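Putative primosome component (Streptococcus pyogenes serotype M3, PDB 2QGZ) probably acts as an ATP-binding helicase loader of the primosome, helping to place the replicative helicase on DNA. Local coordinates at residues S106-L111 with E175-K180; S124-N129 with S166-A171; Q242-M245 with P250-F253. All coordinates share one frame; numbering follows the deposited sequence.

Interaction 1 of 3, residues S106-L111 with E175-K180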
ATOM      1  N   SER A 106      -4.531  -3.420  16.573  1.00 60.24           N
ATOM      2  CA  SER A 106      -5.224  -4.001  15.440  1.00 58.81           C
ATOM      3  C   SER A 106      -6.301  -3.072  14.886  1.00 58.80           C
ATOM      4  O   SER A 106      -6.514  -3.022  13.676  1.00 59.41           O
ATOM      5  CB  SER A 106      -5.849  -5.331  15.853  1.00 57.70           C
ATOM      6  OG  SER A 106      -6.485  -5.948  14.755  1.00 58.05           O
ATOM      7  N   GLU A 107      -6.971  -2.330  15.763  1.00 58.62           N
ATOM      8  CA  GLU A 107      -8.036  -1.421  15.339  1.00 57.59           C
ATOM      9  C   GLU A 107      -7.558  -0.143  14.637  1.00 54.99           C
ATOM     10  O   GLU A 107      -8.355   0.535  13.982  1.00 54.49           O
ATOM     11  CB  GLU A 107      -8.919  -1.039  16.532  1.00 60.79           C
ATOM     12  CG  GLU A 107      -8.238  -0.154  17.563  1.00 64.83           C
ATOM     13  CD  GLU A 107      -9.213   0.396  18.593  1.00 68.94           C
ATOM     14  OE1 GLU A 107     -10.123   1.158  18.193  1.00 69.98           O
ATOM     15  OE2 GLU A 107      -9.073   0.067  19.795  1.00 69.71           O
ATOM     16  N   ARG A 108      -6.276   0.191  14.776  1.00 52.03           N
ATOM     17  CA  ARG A 108      -5.730   1.378  14.118  1.00 49.71           C
ATOM     18  C   ARG A 108      -5.534   1.116  12.620  1.00 48.70           C
ATOM     19  O   ARG A 108      -5.202   2.031  11.860  1.00 48.33           O
ATOM     20  CB  ARG A 108      -4.368   1.764  14.700  1.00 49.20           C
ATOM     21  CG  ARG A 108      -4.337   2.076  16.170  1.00 47.55           C
ATOM     22  CD  ARG A 108      -3.095   2.894  16.486  1.00 48.12           C
ATOM     23  NE  ARG A 108      -2.957   3.176  17.913  1.00 50.17           N
ATOM     24  CZ  ARG A 108      -2.561   2.290  18.822  1.00 50.96           C
ATOM     25  NH1 ARG A 108      -2.251   1.046  18.465  1.00 48.84           N
ATOM     26  NH2 ARG A 108      -2.478   2.649  20.095  1.00 51.22           N
ATOM     27  N   ILE A 109      -5.724  -0.137  12.211  1.00 47.56           N
ATOM     28  CA  ILE A 109      -5.553  -0.536  10.819  1.00 46.27           C
ATOM     29  C   ILE A 109      -6.877  -0.599  10.068  1.00 46.29           C
ATOM     30  O   ILE A 109      -7.608  -1.588  10.158  1.00 48.09           O
ATOM     31  CB  ILE A 109      -4.867  -1.918  10.726  1.00 44.35           C
ATOM     32  CG1 ILE A 109      -3.497  -1.862  11.396  1.00 42.84           C
ATOM     33  CG2 ILE A 109      -4.720  -2.337   9.284  1.00 42.43           C
ATOM     34  CD1 ILE A 109      -2.795  -3.200  11.441  1.00 42.31           C
ATOM     35  N   GLN A 110      -7.180   0.454   9.317  1.00 45.92           N
ATOM     36  CA  GLN A 110      -8.418   0.505   8.552  1.00 45.72           C
ATOM     37  C   GLN A 110      -8.327  -0.333   7.280  1.00 43.51           C
ATOM     38  O   GLN A 110      -7.320  -0.304   6.573  1.00 43.32           O
ATOM     39  CB  GLN A 110      -8.760   1.957   8.200  1.00 47.84           C
ATOM     40  CG  GLN A 110      -9.282   2.790   9.372  1.00 52.66           C
ATOM     41  CD  GLN A 110      -8.268   2.936  10.502  1.00 56.88           C
ATOM     42  OE1 GLN A 110      -8.505   2.488  11.631  1.00 58.26           O
ATOM     43  NE2 GLN A 110      -7.131   3.566  10.206  1.00 57.24           N
ATOM     44  N   LEU A 111      -9.385  -1.087   7.000  1.00 43.12           N
ATOM     45  CA  LEU A 111      -9.435  -1.929   5.814  1.00 42.36           C
ATOM     46  C   LEU A 111     -10.545  -1.454   4.894  1.00 43.94           C
ATOM     47  O   LEU A 111     -11.588  -0.987   5.351  1.00 45.46           O
ATOM     48  CB  LEU A 111      -9.713  -3.381   6.186  1.00 40.97           C
ATOM     49  CG  LEU A 111      -8.789  -4.136   7.140  1.00 41.94           C
ATOM     50  CD1 LEU A 111      -9.355  -5.529   7.343  1.00 42.00           C
ATOM     51  CD2 LEU A 111      -7.382  -4.209   6.573  1.00 41.36           C
ATOM     52  N   GLU A 175       3.048  -3.367  12.637  1.00 34.98           N
ATOM     53  CA  GLU A 175       4.198  -2.971  13.436  1.00 38.52           C
ATOM     54  C   GLU A 175       4.181  -1.453  13.677  1.00 41.40           C
ATOM     55  O   GLU A 175       4.606  -0.977  14.733  1.00 41.18           O
ATOM     56  CB  GLU A 175       5.478  -3.392  12.722  1.00 39.23           C
ATOM     57  CG  GLU A 175       6.724  -3.382  13.571  1.00 42.51           C
ATOM     58  CD  GLU A 175       6.741  -4.471  14.632  1.00 46.23           C
ATOM     59  OE1 GLU A 175       6.072  -5.517  14.458  1.00 46.78           O
ATOM     60  OE2 GLU A 175       7.456  -4.289  15.640  1.00 48.13           O
ATOM     61  N   LEU A 176       3.689  -0.697  12.697  1.00 43.32           N
ATOM     62  CA  LEU A 176       3.596   0.757  12.834  1.00 46.11           C
ATOM     63  C   LEU A 176       2.591   1.107  13.922  1.00 46.68           C
ATOM     64  O   LEU A 176       2.788   2.048  14.689  1.00 48.28           O
ATOM     65  CB  LEU A 176       3.158   1.407  11.520  1.00 46.54           C
ATOM     66  CG  LEU A 176       4.275   1.797  10.556  1.00 48.01           C
ATOM     67  CD1 LEU A 176       3.680   2.399   9.296  1.00 49.62           C
ATOM     68  CD2 LEU A 176       5.196   2.783  11.235  1.00 48.61           C
ATOM     69  N   SER A 177       1.505   0.349  13.981  1.00 47.05           N
ATOM     70  CA  SER A 177       0.493   0.584  14.988  1.00 48.17           C
ATOM     71  C   SER A 177       0.987   0.160  16.366  1.00 50.99           C
ATOM     72  O   SER A 177       0.655   0.792  17.361  1.00 53.24           O
ATOM     73  CB  SER A 177      -0.778  -0.183  14.652  1.00 46.72           C
ATOM     74  OG  SER A 177      -1.671  -0.134  15.747  1.00 47.37           O
ATOM     75  N   GLU A 178       1.782  -0.904  16.426  1.00 53.05           N
ATOM     76  CA  GLU A 178       2.287  -1.389  17.707  1.00 55.73           C
ATOM     77  C   GLU A 178       3.440  -0.566  18.271  1.00 55.76           C
ATOM     78  O   GLU A 178       3.421  -0.196  19.441  1.00 57.08           O
ATOM     79  CB  GLU A 178       2.727  -2.853  17.604  1.00 57.21           C
ATOM     80  CG  GLU A 178       3.289  -3.402  18.914  1.00 61.91           C
ATOM     81  CD  GLU A 178       3.572  -4.894  18.880  1.00 64.42           C
ATOM     82  OE1 GLU A 178       3.925  -5.451  19.944  1.00 67.62           O
ATOM     83  OE2 GLU A 178       3.446  -5.511  17.800  1.00 67.67           O
ATOM     84  N   LYS A 179       4.444  -0.287  17.453  1.00 55.18           N
ATOM     85  CA  LYS A 179       5.587   0.485  17.924  1.00 56.19           C
ATOM     86  C   LYS A 179       5.245   1.956  18.026  1.00 55.88           C
ATOM     87  O   LYS A 179       5.383   2.560  19.086  1.00 58.06           O
ATOM     88  CB  LYS A 179       6.785   0.264  17.000  1.00 56.68           C
ATOM     89  CG  LYS A 179       7.319  -1.155  17.097  1.00 57.30           C
ATOM     90  CD  LYS A 179       7.704  -1.454  18.537  1.00 57.49           C
ATOM     91  CE  LYS A 179       7.988  -2.920  18.754  1.00 58.89           C
ATOM     92  NZ  LYS A 179       8.505  -3.166  20.135  1.00 58.77           N
ATOM     93  N   LYS A 180       4.809   2.534  16.916  1.00 55.03           N
ATOM     94  CA  LYS A 180       4.400   3.923  16.898  1.00 53.00           C
ATOM     95  C   LYS A 180       2.894   3.813  17.118  1.00 53.16           C
ATOM     96  O   LYS A 180       2.388   2.705  17.302  1.00 53.60           O
ATOM     97  CB  LYS A 180       4.710   4.534  15.539  1.00 53.04           C
ATOM     98  CG  LYS A 180       6.173   4.389  15.117  1.00 52.31           C
ATOM     99  CD  LYS A 180       7.097   4.993  16.143  1.00 53.27           C
ATOM    100  CE  LYS A 180       8.415   5.427  15.520  1.00 55.57           C
ATOM    101  NZ  LYS A 180       9.136   4.314  14.865  1.00 56.82           N
TER

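Interaction 2 of 3, residues S124-N129 with S166-A171. With PO4 (phosphate ion), chain B; PO4 (phosphate ion), chain C.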
ATOM      1  N   SER A 124       6.512 -11.552  12.168  1.00 33.83           N
ATOM      2  CA  SER A 124       6.947 -12.939  12.317  1.00 33.86           C
ATOM      3  C   SER A 124       6.303 -13.897  11.313  1.00 36.12           C
ATOM      4  O   SER A 124       6.827 -14.984  11.071  1.00 37.00           O
ATOM      5  CB  SER A 124       6.662 -13.423  13.743  1.00 31.92           C
ATOM      6  OG  SER A 124       5.334 -13.106  14.141  1.00 34.38           O
ATOM      7  N   ASP A 125       5.174 -13.497  10.727  1.00 36.37           N
ATOM      8  CA  ASP A 125       4.482 -14.344   9.752  1.00 36.24           C
ATOM      9  C   ASP A 125       5.066 -14.211   8.352  1.00 35.37           C
ATOM     10  O   ASP A 125       4.660 -14.938   7.447  1.00 34.49           O
ATOM     11  CB  ASP A 125       2.984 -13.993   9.670  1.00 37.54           C
ATOM     12  CG  ASP A 125       2.247 -14.223  10.983  1.00 40.50           C
ATOM     13  OD1 ASP A 125       2.383 -15.326  11.575  1.00 37.45           O
ATOM     14  OD2 ASP A 125       1.521 -13.297  11.415  1.00 40.95           O
ATOM     15  N   ILE A 126       6.002 -13.283   8.172  1.00 34.50           N
ATOM     16  CA  ILE A 126       6.611 -13.046   6.863  1.00 34.78           C
ATOM     17  C   ILE A 126       7.869 -13.878   6.615  1.00 35.28           C
ATOM     18  O   ILE A 126       8.800 -13.867   7.420  1.00 34.86           O
ATOM     19  CB  ILE A 126       6.985 -11.548   6.690  1.00 34.28           C
ATOM     20  CG1 ILE A 126       5.756 -10.666   6.920  1.00 33.70           C
ATOM     21  CG2 ILE A 126       7.571 -11.316   5.317  1.00 33.25           C
ATOM     22  CD1 ILE A 126       4.514 -11.086   6.139  1.00 34.29           C
ATOM     23  N   ASP A 127       7.898 -14.601   5.502  1.00 34.27           N
ATOM     24  CA  ASP A 127       9.067 -15.411   5.178  1.00 34.03           C
ATOM     25  C   ASP A 127      10.142 -14.547   4.538  1.00 34.55           C
ATOM     26  O   ASP A 127       9.872 -13.801   3.596  1.00 32.81           O
ATOM     27  CB  ASP A 127       8.714 -16.552   4.208  1.00 35.30           C
ATOM     28  CG  ASP A 127       7.960 -17.705   4.886  1.00 35.65           C
ATOM     29  OD1 ASP A 127       8.325 -18.084   6.019  1.00 40.23           O
ATOM     30  OD2 ASP A 127       7.016 -18.241   4.272  1.00 36.95           O
ATOM     31  N   VAL A 128      11.355 -14.644   5.072  1.00 32.64           N
ATOM     32  CA  VAL A 128      12.499 -13.907   4.557  1.00 34.04           C
ATOM     33  C   VAL A 128      13.514 -14.977   4.166  1.00 33.89           C
ATOM     34  O   VAL A 128      14.531 -15.169   4.825  1.00 34.91           O
ATOM     35  CB  VAL A 128      13.108 -12.970   5.633  1.00 33.26           C
ATOM     36  CG1 VAL A 128      14.130 -12.045   4.996  1.00 33.00           C
ATOM     37  CG2 VAL A 128      12.007 -12.157   6.308  1.00 33.06           C
ATOM     38  N   ASN A 129      13.217 -15.671   3.072  1.00 34.73           N
ATOM     39  CA  ASN A 129      14.054 -16.754   2.581  1.00 37.28           C
ATOM     40  C   ASN A 129      14.528 -16.547   1.135  1.00 38.68           C
ATOM     41  O   ASN A 129      14.780 -17.513   0.411  1.00 40.38           O
ATOM     42  CB  ASN A 129      13.261 -18.063   2.704  1.00 36.42           C
ATOM     43  CG  ASN A 129      11.863 -17.956   2.095  1.00 36.28           C
ATOM     44  OD1 ASN A 129      11.045 -18.882   2.195  1.00 36.55           O
ATOM     45  ND2 ASN A 129      11.585 -16.822   1.459  1.00 31.01           N
ATOM     46  N   SER A 166       0.948  -8.223  -0.370  1.00 29.73           N
ATOM     47  CA  SER A 166       0.049  -7.450   0.479  1.00 31.66           C
ATOM     48  C   SER A 166       0.233  -7.798   1.961  1.00 31.83           C
ATOM     49  O   SER A 166       0.088  -6.940   2.835  1.00 32.60           O
ATOM     50  CB  SER A 166      -1.414  -7.671   0.050  1.00 32.75           C
ATOM     51  OG  SER A 166      -1.800  -9.039   0.159  1.00 36.37           O
ATOM     52  N   TYR A 167       0.558  -9.053   2.244  1.00 33.24           N
ATOM     53  CA  TYR A 167       0.774  -9.498   3.622  1.00 35.42           C
ATOM     54  C   TYR A 167       1.962  -8.779   4.258  1.00 34.24           C
ATOM     55  O   TYR A 167       1.883  -8.315   5.401  1.00 32.24           O
ATOM     56  CB  TYR A 167       1.008 -11.011   3.652  1.00 40.08           C
ATOM     57  CG  TYR A 167      -0.265 -11.829   3.708  1.00 45.35           C
ATOM     58  CD1 TYR A 167      -1.419 -11.413   3.049  1.00 49.05           C
ATOM     59  CD2 TYR A 167      -0.308 -13.034   4.399  1.00 48.84           C
ATOM     60  CE1 TYR A 167      -2.584 -12.178   3.076  1.00 51.51           C
ATOM     61  CE2 TYR A 167      -1.465 -13.811   4.430  1.00 52.72           C
ATOM     62  CZ  TYR A 167      -2.599 -13.376   3.767  1.00 53.29           C
ATOM     63  OH  TYR A 167      -3.744 -14.148   3.793  1.00 55.38           O
ATOM     64  N   LEU A 168       3.056  -8.696   3.504  1.00 33.68           N
ATOM     65  CA  LEU A 168       4.280  -8.029   3.946  1.00 33.18           C
ATOM     66  C   LEU A 168       3.958  -6.585   4.371  1.00 32.72           C
ATOM     67  O   LEU A 168       4.382  -6.123   5.430  1.00 33.44           O
ATOM     68  CB  LEU A 168       5.290  -8.012   2.796  1.00 31.64           C
ATOM     69  CG  LEU A 168       6.783  -7.763   3.018  1.00 35.29           C
ATOM     70  CD1 LEU A 168       7.307  -6.984   1.827  1.00 34.99           C
ATOM     71  CD2 LEU A 168       7.051  -6.987   4.291  1.00 34.83           C
ATOM     72  N   LEU A 169       3.215  -5.879   3.527  1.00 32.44           N
ATOM     73  CA  LEU A 169       2.822  -4.501   3.798  1.00 32.05           C
ATOM     74  C   LEU A 169       1.850  -4.436   4.974  1.00 32.03           C
ATOM     75  O   LEU A 169       1.878  -3.489   5.761  1.00 29.36           O
ATOM     76  CB  LEU A 169       2.204  -3.887   2.536  1.00 31.35           C
ATOM     77  CG  LEU A 169       3.090  -2.966   1.686  1.00 33.03           C
ATOM     78  CD1 LEU A 169       4.531  -3.444   1.688  1.00 30.81           C
ATOM     79  CD2 LEU A 169       2.533  -2.888   0.267  1.00 31.89           C
ATOM     80  N   ALA A 170       0.996  -5.445   5.103  1.00 32.30           N
ATOM     81  CA  ALA A 170       0.063  -5.484   6.221  1.00 32.07           C
ATOM     82  C   ALA A 170       0.853  -5.682   7.521  1.00 33.25           C
ATOM     83  O   ALA A 170       0.486  -5.144   8.581  1.00 34.06           O
ATOM     84  CB  ALA A 170      -0.929  -6.607   6.039  1.00 32.11           C
ATOM     85  N   ALA A 171       1.937  -6.452   7.448  1.00 31.68           N
ATOM     86  CA  ALA A 171       2.757  -6.683   8.632  1.00 32.41           C
ATOM     87  C   ALA A 171       3.428  -5.377   9.046  1.00 31.20           C
ATOM     88  O   ALA A 171       3.644  -5.117  10.239  1.00 28.91           O
ATOM     89  CB  ALA A 171       3.808  -7.741   8.350  1.00 31.90           C
TER
HETATM   90  P   PO4 B 401      -0.330 -10.584  -2.960  1.00 22.49           P
HETATM   91  O1  PO4 B 401      -0.502  -9.114  -3.159  1.00 22.49           O
HETATM   92  O2  PO4 B 401      -1.248 -11.318  -3.887  1.00 22.49           O
HETATM   93  O3  PO4 B 401       1.094 -10.974  -3.266  1.00 22.49           O
HETATM   94  O4  PO4 B 401      -0.646 -10.925  -1.553  1.00 22.49           O
HETATM   95  P   PO4 C 402       5.096 -10.923  16.474  1.00 22.49           P
HETATM   96  O1  PO4 C 402       4.022 -10.001  17.015  1.00 22.49           O
HETATM   97  O2  PO4 C 402       5.559 -10.406  15.139  1.00 22.49           O
HETATM   98  O3  PO4 C 402       6.259 -10.966  17.425  1.00 22.49           O
HETATM   99  O4  PO4 C 402       4.531 -12.320  16.330  1.00 22.49           O

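Interaction 3 of 3, residues Q242-M245 with P250-F253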
ATOM      1  N   GLN A 242      -1.886  13.056  -5.992  1.00 32.63           N
ATOM      2  CA  GLN A 242      -1.449  14.451  -6.049  1.00 31.54           C
ATOM      3  C   GLN A 242      -1.479  15.070  -4.656  1.00 31.68           C
ATOM      4  O   GLN A 242      -0.521  15.696  -4.219  1.00 32.46           O
ATOM      5  CB  GLN A 242      -2.370  15.243  -6.968  1.00 32.91           C
ATOM      6  CG  GLN A 242      -2.066  16.705  -7.032  1.00 33.80           C
ATOM      7  CD  GLN A 242      -2.973  17.424  -8.008  1.00 35.43           C
ATOM      8  OE1 GLN A 242      -2.587  18.420  -8.614  1.00 37.66           O
ATOM      9  NE2 GLN A 242      -4.191  16.930  -8.153  1.00 36.13           N
ATOM     10  N   TYR A 243      -2.588  14.884  -3.957  1.00 30.71           N
ATOM     11  CA  TYR A 243      -2.733  15.419  -2.618  1.00 31.49           C
ATOM     12  C   TYR A 243      -1.730  14.826  -1.629  1.00 33.92           C
ATOM     13  O   TYR A 243      -1.228  15.538  -0.756  1.00 34.97           O
ATOM     14  CB  TYR A 243      -4.156  15.174  -2.125  1.00 30.65           C
ATOM     15  CG  TYR A 243      -4.360  15.472  -0.663  1.00 30.28           C
ATOM     16  CD1 TYR A 243      -4.188  14.478   0.299  1.00 29.28           C
ATOM     17  CD2 TYR A 243      -4.741  16.747  -0.239  1.00 31.00           C
ATOM     18  CE1 TYR A 243      -4.393  14.742   1.653  1.00 31.54           C
ATOM     19  CE2 TYR A 243      -4.956  17.028   1.109  1.00 31.47           C
ATOM     20  CZ  TYR A 243      -4.777  16.022   2.052  1.00 34.01           C
ATOM     21  OH  TYR A 243      -4.967  16.293   3.389  1.00 32.96           O
ATOM     22  N   ARG A 244      -1.435  13.531  -1.752  1.00 33.53           N
ATOM     23  CA  ARG A 244      -0.487  12.923  -0.834  1.00 34.42           C
ATOM     24  C   ARG A 244       0.936  13.378  -1.159  1.00 34.70           C
ATOM     25  O   ARG A 244       1.787  13.442  -0.271  1.00 33.56           O
ATOM     26  CB  ARG A 244      -0.632  11.390  -0.830  1.00 30.63           C
ATOM     27  CG  ARG A 244      -1.954  10.926  -0.199  1.00 30.52           C
ATOM     28  CD  ARG A 244      -2.102   9.395  -0.146  1.00 31.87           C
ATOM     29  NE  ARG A 244      -1.287   8.798   0.907  1.00 31.49           N
ATOM     30  CZ  ARG A 244      -1.571   8.847   2.206  1.00 32.85           C
ATOM     31  NH1 ARG A 244      -2.662   9.461   2.635  1.00 32.26           N
ATOM     32  NH2 ARG A 244      -0.753   8.290   3.085  1.00 30.95           N
ATOM     33  N   MET A 245       1.190  13.725  -2.418  1.00 35.98           N
ATOM     34  CA  MET A 245       2.516  14.227  -2.789  1.00 37.03           C
ATOM     35  C   MET A 245       2.740  15.567  -2.080  1.00 37.67           C
ATOM     36  O   MET A 245       3.754  15.765  -1.410  1.00 39.54           O
ATOM     37  CB  MET A 245       2.637  14.422  -4.311  1.00 36.19           C
ATOM     38  CG  MET A 245       3.299  13.250  -5.044  1.00 32.78           C
ATOM     39  SD  MET A 245       3.374  13.398  -6.853  1.00 33.21           S
ATOM     40  CE  MET A 245       4.679  14.601  -7.007  1.00 32.18           C
ATOM     41  N   PRO A 250       3.303   9.180   3.205  1.00 34.98           N
ATOM     42  CA  PRO A 250       3.826   7.902   2.706  1.00 34.03           C
ATOM     43  C   PRO A 250       2.737   7.074   2.033  1.00 33.81           C
ATOM     44  O   PRO A 250       1.676   6.841   2.612  1.00 34.77           O
ATOM     45  CB  PRO A 250       4.350   7.226   3.968  1.00 34.81           C
ATOM     46  CG  PRO A 250       4.700   8.387   4.865  1.00 34.94           C
ATOM     47  CD  PRO A 250       3.535   9.306   4.656  1.00 34.77           C
ATOM     48  N   THR A 251       3.012   6.606   0.822  1.00 32.23           N
ATOM     49  CA  THR A 251       2.041   5.833   0.068  1.00 30.29           C
ATOM     50  C   THR A 251       2.701   4.593  -0.506  1.00 31.27           C
ATOM     51  O   THR A 251       3.758   4.677  -1.131  1.00 32.00           O
ATOM     52  CB  THR A 251       1.479   6.697  -1.061  1.00 29.86           C
ATOM     53  OG1 THR A 251       1.016   7.935  -0.502  1.00 28.04           O
ATOM     54  CG2 THR A 251       0.335   5.991  -1.775  1.00 26.38           C
ATOM     55  N   PHE A 252       2.087   3.437  -0.276  1.00 31.40           N
ATOM     56  CA  PHE A 252       2.627   2.178  -0.776  1.00 31.14           C
ATOM     57  C   PHE A 252       1.696   1.582  -1.828  1.00 30.26           C
ATOM     58  O   PHE A 252       0.554   2.005  -1.957  1.00 30.43           O
ATOM     59  CB  PHE A 252       2.786   1.175   0.369  1.00 29.33           C
ATOM     60  CG  PHE A 252       3.739   1.614   1.444  1.00 31.11           C
ATOM     61  CD1 PHE A 252       3.459   2.725   2.235  1.00 32.28           C
ATOM     62  CD2 PHE A 252       4.918   0.907   1.675  1.00 30.00           C
ATOM     63  CE1 PHE A 252       4.342   3.127   3.245  1.00 34.55           C
ATOM     64  CE2 PHE A 252       5.808   1.299   2.679  1.00 31.11           C
ATOM     65  CZ  PHE A 252       5.522   2.410   3.466  1.00 32.23           C
ATOM     66  N   PHE A 253       2.190   0.604  -2.580  1.00 30.04           N
ATOM     67  CA  PHE A 253       1.396  -0.062  -3.607  1.00 30.06           C
ATOM     68  C   PHE A 253       1.866  -1.503  -3.757  1.00 31.04           C
ATOM     69  O   PHE A 253       2.974  -1.846  -3.360  1.00 32.15           O
ATOM     70  CB  PHE A 253       1.578   0.585  -4.991  1.00 30.48           C
ATOM     71  CG  PHE A 253       1.465   2.080  -5.012  1.00 27.43           C
ATOM     72  CD1 PHE A 253       2.525   2.879  -4.589  1.00 26.33           C
ATOM     73  CD2 PHE A 253       0.311   2.693  -5.514  1.00 28.76           C
ATOM     74  CE1 PHE A 253       2.447   4.276  -4.669  1.00 28.74           C
ATOM     75  CE2 PHE A 253       0.216   4.094  -5.600  1.00 28.36           C
ATOM     76  CZ  PHE A 253       1.290   4.887  -5.177  1.00 28.81           C
TER

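Interaction 1 of 3, residues S106-L111 with E175-K180
Arg108 reaches across to Ser177 near the C-terminal end of helix 165-179, and this pair carries most of the contact. Arg108 NH1 donates to Ser177 OG at 3.0 Å, with an N-H...O angle of 155°. The hydroxyl lies at the edge of the guanidinium, close to its plane. The aliphatic part of the arginine runs alongside the same oxygen, with Arg108 CD 3.4 Å from Ser177 OG, so the serine is covered by methylenes as well as gripped by the terminal nitrogen. The chain of Arg108 is extended from CG to NE, and the turn at its last torsion (chi4 75°) brings NH1 round to the helix.

Ser177 holds its hydroxyl anti to the backbone N (chi1 170°), pointing out of the helix towards 106-111. There the oxygen is also hydrogen-bonded to the carbonyl O of Ile105, so one buried hydroxyl joins the backbone just before the 106-111 segment to the side chain of Arg108. Further out, Gln110 NE2 makes a weak bond of 3.0 Å to Arg108 O, while backbone bonds from Arg108 and Gln110 to Thr184, and from Gln110 to Leu186, attach the segment to strand 184-188. Ile109 rests on Leu186. The contact thus fastens the residue just ahead of edge strand 109-112 to the helix that follows the probable P-loop, a helix-on-sheet layer of the parallel alpha/beta fold of P-loop NTPases.

Interaction 2 of 3, residues S124-N129 with S166-A171
Ile126 points its side chain at helix 165-179, the CG1-CD1 branch covering Ala171, the Leu168 backbone and Tyr167 CB while CG2 meets the Leu168 side chain. Ile126 CG1 lies 3.8 Å from Ala171 CB, and beyond it Ile126 CD1 comes down on Leu168 CA, also 3.8 Å away. CG1 stands anti to the carbonyl carbon (chi1 -55°), and chi2 (-50°) turns CD1 back over the helix between Tyr167 and Ala171, one turn apart. Ile126 CG2 faces Leu168 CG at 4.3 Å, and Tyr167 offers its CB to CD1 rather than its ring, which packs edge-to-face with Tyr118.

The first turn of this helix holds the last residues of a sequence consistent with a Walker A P-loop, as expected of an IstB-like ATPase. Here Ser166 OG donates to O4 of a phosphate ion at 2.8 Å, and Ser166 N lies 3.3 Å from O1 of the same ion. Gly162 N and Lys165 N also bind phosphate, while Ser166 OG has a further partner in Tyr118 OH. On the other segment, Ser124 contacts a second phosphate ion; both ions probably come from the crystallisation liquor. Asn298 holds the loop around Ile126, bonding to Asp125 O and Asp127 N.

Interaction 3 of 3, residues Q242-M245 with P250-F253
The short turn that leads from helix 237-247 into strand 251-255 is bridged by two hydrogen bonds from Arg244, which reaches from the helix to Pro250 and Thr251 where the strand begins. Arg244 NE donates to Thr251 OG1 at 2.8 Å with an N-H...O angle of 155°, and Arg244 NH2 donates to Pro250 O at 2.9 Å and 166°. Both acceptors lie at the edge of the guanidinium and nearly in its plane, so the two bonds fix the rotation of the group. The carbonyl is met differently, because NH2 stands above the Pro250 carbonyl plane, not on a lone pair. The arginine chain is bent at chi3 (76°), which swings the guanidinium from the helix towards the strand. Thr251 CB points at the helix and carries its hydroxyl beside the backbone N, facing NE; the neighbouring methylene, Arg244 CD, lies 3.5 Å from Thr251 OG1.

Strand 251-255 is an inner strand of the parallel sheet of the P-loop NTPase fold, between 217-221 and 154-158, with backbone bonds joining Phe252 to Leu218 and Leu220, and Phe253 to Leu155 and Leu157. The Phe252 side chain turns from the arginine to the other layer, packing on Leu169 and Met172 of helix 165-179 and edge-to-face against Phe143. The remaining terminal nitrogen of Arg244, NH1, bonds to the carbonyl oxygens of Lys213 and Val215, so the buried guanidinium ties the end of helix 210-213 and the loop that leads into strand 217-221 to the same turn, where Thr251 OG1 has a second partner in the carbonyl O of Leu249.

Overall arrangement
Interactions 1 and 2 both use helix 165-179, with centres about 15 Å apart: 166-171 sits at the end next to the probable P-loop, and 175-180 at the far end. In sequence, interaction 2 falls between the two segments of interaction 1, whereas interaction 3 follows both. Interactions 1 and 3 reach the same parallel sheet, at edge strand 109-112 and inner strand 251-255, with centres about 18 Å apart. Interactions 2 and 3 lie on opposite sides of the chain's centre, about 22 Å between centres, yet they touch where Leu169 packs on Phe252 and Phe253. Helix 165-179 thus carries the phosphate-binding site at its first turn, packs on the sheet through Leu169, and meets the edge-strand side at its other end.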